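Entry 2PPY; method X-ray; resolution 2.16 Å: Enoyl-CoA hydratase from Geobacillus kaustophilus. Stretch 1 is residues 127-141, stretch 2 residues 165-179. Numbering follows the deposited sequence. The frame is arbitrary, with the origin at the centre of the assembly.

Stretch 1 (127-141) FMGDEAGKIGLPEVS
Stretch 2, residues 165-179: DMNITGETITPQEAL

The two stretches run antiparallel. Ile135 and Ile173 form a single bridge, CA to CA 5.4 Å. Ile135 N donates to Ile173 O at 3.1 Å, and Ile173 N to Ile135 O at 2.9 Å. The register continues from Lys134 opposite Thr174 to Gly136 opposite Thr172 and Pro138 opposite Gly170, whose CA atoms close to 3.9 Å.

Glycine allows the close approach at two points: Gly136 against Thr172, CA to CA 4.3 Å, and Gly170 against Pro138. A CB on Gly136 would clash with Thr172 CA. One on Gly170, which leaves the helix 165-169 with positive phi (80/7), would strike Val140 CG1. Val140 (chi1 p) fills that hollow, CG1 lying 3.7 Å from Gly170 CA.

At the other end, a type I turn from Gly129 to Ala132 faces the start of helix 175-179. Pro175 is the bump here: its CG sits 3.4 Å from Gly129 O, its CB 3.9 Å from Met128 SE (selenomethionine). Thr174 OG1 caps this helix, accepting from Glu177 N at 3.2 Å. Ile135 (t, t) sets CG2 3.6 Å from Ile173 CG1 and 4.0 Å from Ala178 CB.

Gln176 NE2 donates weakly to Asp130 O at 3.4 Å. Two waters bridge the stretches: one accepts from Leu137 N (3.0 Å) and donates to Met166 O (2.8 Å) and Glu171 O (2.7 Å); the other donates to Leu137 O (2.9 Å) and Asn167 O (2.6 Å) and accepts from Val140 N (3.0 Å).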

# COMPACT_ATOMS: atom_id res chain seq x y z
N PHE A 127 14.24 25.89 2.56
CA PHE A 127 14.47 27.23 2.00
C PHE A 127 15.97 27.38 1.81
O PHE A 127 16.75 27.11 2.73
CB PHE A 127 13.96 28.33 2.95
CG PHE A 127 12.48 28.27 3.24
CD1 PHE A 127 11.60 27.57 2.42
CD2 PHE A 127 11.95 28.94 4.35
CE1 PHE A 127 10.22 27.53 2.69
CE2 PHE A 127 10.58 28.91 4.63
CZ PHE A 127 9.71 28.20 3.80
N MSE A 128 16.40 27.82 0.64
CA MSE A 128 17.83 27.95 0.36
C MSE A 128 18.27 29.32 -0.17
O MSE A 128 17.52 29.99 -0.88
CB MSE A 128 18.23 26.86 -0.63
CG MSE A 128 19.71 26.76 -0.93
SE MSE A 128 20.09 25.07 -1.80
CE MSE A 128 21.68 24.56 -0.84
N GLY A 129 19.49 29.73 0.19
CA GLY A 129 20.02 31.00 -0.26
C GLY A 129 20.47 30.93 -1.71
O GLY A 129 20.94 29.89 -2.16
N ASP A 130 20.34 32.03 -2.46
CA ASP A 130 20.73 32.00 -3.87
C ASP A 130 22.22 31.84 -4.15
O ASP A 130 22.63 31.75 -5.30
CB ASP A 130 20.16 33.20 -4.64
CG ASP A 130 20.63 34.55 -4.10
OD1 ASP A 130 20.15 35.57 -4.63
OD2 ASP A 130 21.46 34.59 -3.17
N GLU A 131 23.02 31.78 -3.09
CA GLU A 131 24.46 31.59 -3.24
C GLU A 131 24.91 30.53 -2.23
O GLU A 131 26.09 30.43 -1.89
CB GLU A 131 25.21 32.90 -2.96
CG GLU A 131 24.85 34.05 -3.90
CD GLU A 131 25.73 35.27 -3.70
OE1 GLU A 131 26.95 35.18 -3.95
OE2 GLU A 131 25.21 36.33 -3.28
N ALA A 132 23.95 29.72 -1.78
CA ALA A 132 24.20 28.66 -0.80
C ALA A 132 25.20 27.60 -1.23
O ALA A 132 25.74 26.88 -0.40
CB ALA A 132 22.88 28.01 -0.40
N GLY A 133 25.42 27.47 -2.54
CA GLY A 133 26.38 26.48 -3.00
C GLY A 133 25.81 25.27 -3.72
O GLY A 133 24.98 25.41 -4.62
N LYS A 134 26.26 24.09 -3.31
CA LYS A 134 25.84 22.82 -3.91
C LYS A 134 24.84 22.03 -3.09
O LYS A 134 24.87 22.04 -1.85
CB LYS A 134 27.06 21.91 -4.13
CG LYS A 134 28.25 22.53 -4.83
CD LYS A 134 29.41 21.53 -4.82
CE LYS A 134 30.66 22.09 -5.48
NZ LYS A 134 31.78 21.09 -5.45
N ILE A 135 23.95 21.32 -3.78
CA ILE A 135 22.96 20.49 -3.11
C ILE A 135 22.82 19.20 -3.92
O ILE A 135 22.63 19.25 -5.14
CB ILE A 135 21.60 21.23 -2.97
CG1 ILE A 135 20.57 20.32 -2.30
CG2 ILE A 135 21.12 21.71 -4.33
CD1 ILE A 135 19.34 21.06 -1.82
N GLY A 136 22.94 18.06 -3.25
CA GLY A 136 22.83 16.78 -3.91
C GLY A 136 23.27 15.61 -3.04
O GLY A 136 23.53 15.78 -1.84
N LEU A 137 23.37 14.43 -3.64
CA LEU A 137 23.76 13.22 -2.92
C LEU A 137 24.93 12.53 -3.64
O LEU A 137 24.72 11.69 -4.51
CB LEU A 137 22.56 12.27 -2.84
CG LEU A 137 21.28 12.77 -2.16
CD1 LEU A 137 20.16 11.77 -2.37
CD2 LEU A 137 21.53 12.98 -0.67
N PRO A 138 26.17 12.88 -3.27
CA PRO A 138 27.35 12.29 -3.90
C PRO A 138 27.91 11.00 -3.29
O PRO A 138 29.01 10.59 -3.64
CB PRO A 138 28.36 13.43 -3.82
CG PRO A 138 28.06 14.02 -2.48
CD PRO A 138 26.54 14.05 -2.44
N GLU A 139 27.14 10.35 -2.42
CA GLU A 139 27.59 9.11 -1.77
C GLU A 139 28.15 8.04 -2.71
O GLU A 139 29.04 7.28 -2.33
CB GLU A 139 26.46 8.50 -0.95
CG GLU A 139 26.13 9.26 0.32
CD GLU A 139 25.06 10.32 0.13
OE1 GLU A 139 25.01 10.94 -0.96
OE2 GLU A 139 24.29 10.55 1.08
N VAL A 140 27.63 7.98 -3.93
CA VAL A 140 28.10 6.98 -4.88
C VAL A 140 29.60 7.11 -5.17
O VAL A 140 30.26 6.13 -5.51
CB VAL A 140 27.33 7.07 -6.22
CG1 VAL A 140 27.70 8.35 -6.96
CG2 VAL A 140 27.63 5.86 -7.08
N SER A 141 30.13 8.33 -5.04
CA SER A 141 31.55 8.55 -5.31
C SER A 141 32.43 7.88 -4.26
O SER A 141 33.64 7.78 -4.43
CB SER A 141 31.86 10.06 -5.36
OG SER A 141 31.67 10.68 -4.11
N ASP A 165 18.69 9.48 -11.46
CA ASP A 165 19.74 10.17 -12.20
C ASP A 165 20.71 10.85 -11.24
O ASP A 165 21.92 10.64 -11.31
CB ASP A 165 19.10 11.18 -13.16
CG ASP A 165 20.11 12.09 -13.83
OD1 ASP A 165 21.28 11.67 -14.04
OD2 ASP A 165 19.72 13.22 -14.18
N MSE A 166 20.19 11.66 -10.32
CA MSE A 166 21.04 12.36 -9.37
C MSE A 166 21.85 11.45 -8.45
O MSE A 166 23.01 11.73 -8.17
CB MSE A 166 20.22 13.33 -8.51
CG MSE A 166 19.82 14.60 -9.23
SE MSE A 166 18.89 15.84 -8.08
CE MSE A 166 20.36 16.45 -6.99
N ASN A 167 21.24 10.36 -7.99
CA ASN A 167 21.90 9.42 -7.09
C ASN A 167 23.00 8.57 -7.75
O ASN A 167 24.07 8.37 -7.15
CB ASN A 167 20.87 8.48 -6.44
CG ASN A 167 20.22 9.09 -5.20
OD1 ASN A 167 20.74 8.97 -4.09
ND2 ASN A 167 19.08 9.74 -5.39
N ILE A 168 22.76 8.06 -8.95
CA ILE A 168 23.77 7.22 -9.61
C ILE A 168 24.97 8.00 -10.15
O ILE A 168 26.06 7.44 -10.27
CB ILE A 168 23.17 6.35 -10.75
CG1 ILE A 168 22.64 7.24 -11.87
CG2 ILE A 168 22.06 5.44 -10.20
CD1 ILE A 168 22.16 6.46 -13.07
N THR A 169 24.78 9.28 -10.47
CA THR A 169 25.89 10.09 -10.96
C THR A 169 26.57 10.77 -9.77
O THR A 169 27.78 10.99 -9.77
CB THR A 169 25.43 11.20 -11.94
OG1 THR A 169 24.64 12.16 -11.23
CG2 THR A 169 24.61 10.62 -13.08
N GLY A 170 25.78 11.11 -8.76
CA GLY A 170 26.31 11.75 -7.57
C GLY A 170 26.54 13.23 -7.76
O GLY A 170 27.10 13.91 -6.90
N GLU A 171 26.10 13.75 -8.90
CA GLU A 171 26.29 15.16 -9.20
C GLU A 171 25.37 16.09 -8.43
O GLU A 171 24.19 15.82 -8.24
CB GLU A 171 26.16 15.38 -10.71
CG GLU A 171 27.46 15.09 -11.46
CD GLU A 171 27.26 14.84 -12.94
OE1 GLU A 171 26.49 15.59 -13.59
OE2 GLU A 171 27.88 13.89 -13.47
N THR A 172 25.94 17.21 -7.98
CA THR A 172 25.20 18.20 -7.23
C THR A 172 24.69 19.31 -8.16
O THR A 172 25.22 19.51 -9.25
CB THR A 172 26.09 18.82 -6.13
OG1 THR A 172 27.21 19.48 -6.74
CG2 THR A 172 26.61 17.73 -5.20
N ILE A 173 23.66 20.02 -7.72
CA ILE A 173 23.09 21.09 -8.51
C ILE A 173 23.08 22.41 -7.74
O ILE A 173 23.52 22.47 -6.60
CB ILE A 173 21.65 20.74 -8.95
CG1 ILE A 173 20.77 20.48 -7.73
CG2 ILE A 173 21.68 19.51 -9.85
CD1 ILE A 173 19.32 20.18 -8.06
N THR A 174 22.58 23.46 -8.37
CA THR A 174 22.51 24.78 -7.76
C THR A 174 21.18 24.99 -7.05
O THR A 174 20.24 24.22 -7.25
CB THR A 174 22.65 25.90 -8.81
OG1 THR A 174 21.55 25.84 -9.73
CG2 THR A 174 23.96 25.76 -9.59
N PRO A 175 21.08 26.03 -6.21
CA PRO A 175 19.85 26.33 -5.48
C PRO A 175 18.71 26.56 -6.47
O PRO A 175 17.60 26.08 -6.27
CB PRO A 175 20.20 27.60 -4.71
CG PRO A 175 21.66 27.44 -4.45
CD PRO A 175 22.18 26.92 -5.78
N GLN A 176 19.02 27.30 -7.54
CA GLN A 176 18.04 27.60 -8.58
C GLN A 176 17.51 26.32 -9.22
O GLN A 176 16.30 26.14 -9.35
CB GLN A 176 18.66 28.48 -9.67
CG GLN A 176 19.00 29.92 -9.25
CD GLN A 176 20.16 30.00 -8.27
OE1 GLN A 176 21.11 29.22 -8.35
NE2 GLN A 176 20.09 30.96 -7.35
N GLU A 177 18.42 25.43 -9.63
CA GLU A 177 18.02 24.17 -10.25
C GLU A 177 17.20 23.36 -9.25
O GLU A 177 16.24 22.69 -9.62
CB GLU A 177 19.26 23.39 -10.69
CG GLU A 177 20.14 24.16 -11.68
CD GLU A 177 21.44 23.44 -12.02
OE1 GLU A 177 22.09 22.92 -11.10
OE2 GLU A 177 21.80 23.40 -13.22
N ALA A 178 17.59 23.44 -7.98
CA ALA A 178 16.88 22.72 -6.94
C ALA A 178 15.45 23.22 -6.87
O ALA A 178 14.51 22.44 -6.71
CB ALA A 178 17.58 22.92 -5.60
N LEU A 179 15.28 24.53 -6.98
CA LEU A 179 13.95 25.12 -6.94
C LEU A 179 13.07 24.65 -8.10
O LEU A 179 11.89 24.34 -7.91
CB LEU A 179 14.04 26.66 -6.95
CG LEU A 179 12.71 27.40 -6.88
CD1 LEU A 179 12.00 27.06 -5.57
CD2 LEU A 179 12.95 28.91 -6.98
O HOH W 1 23.62 29.62 -7.55
O HOH W 2 24.80 8.79 -4.64
O HOH W 3 23.11 14.03 -6.56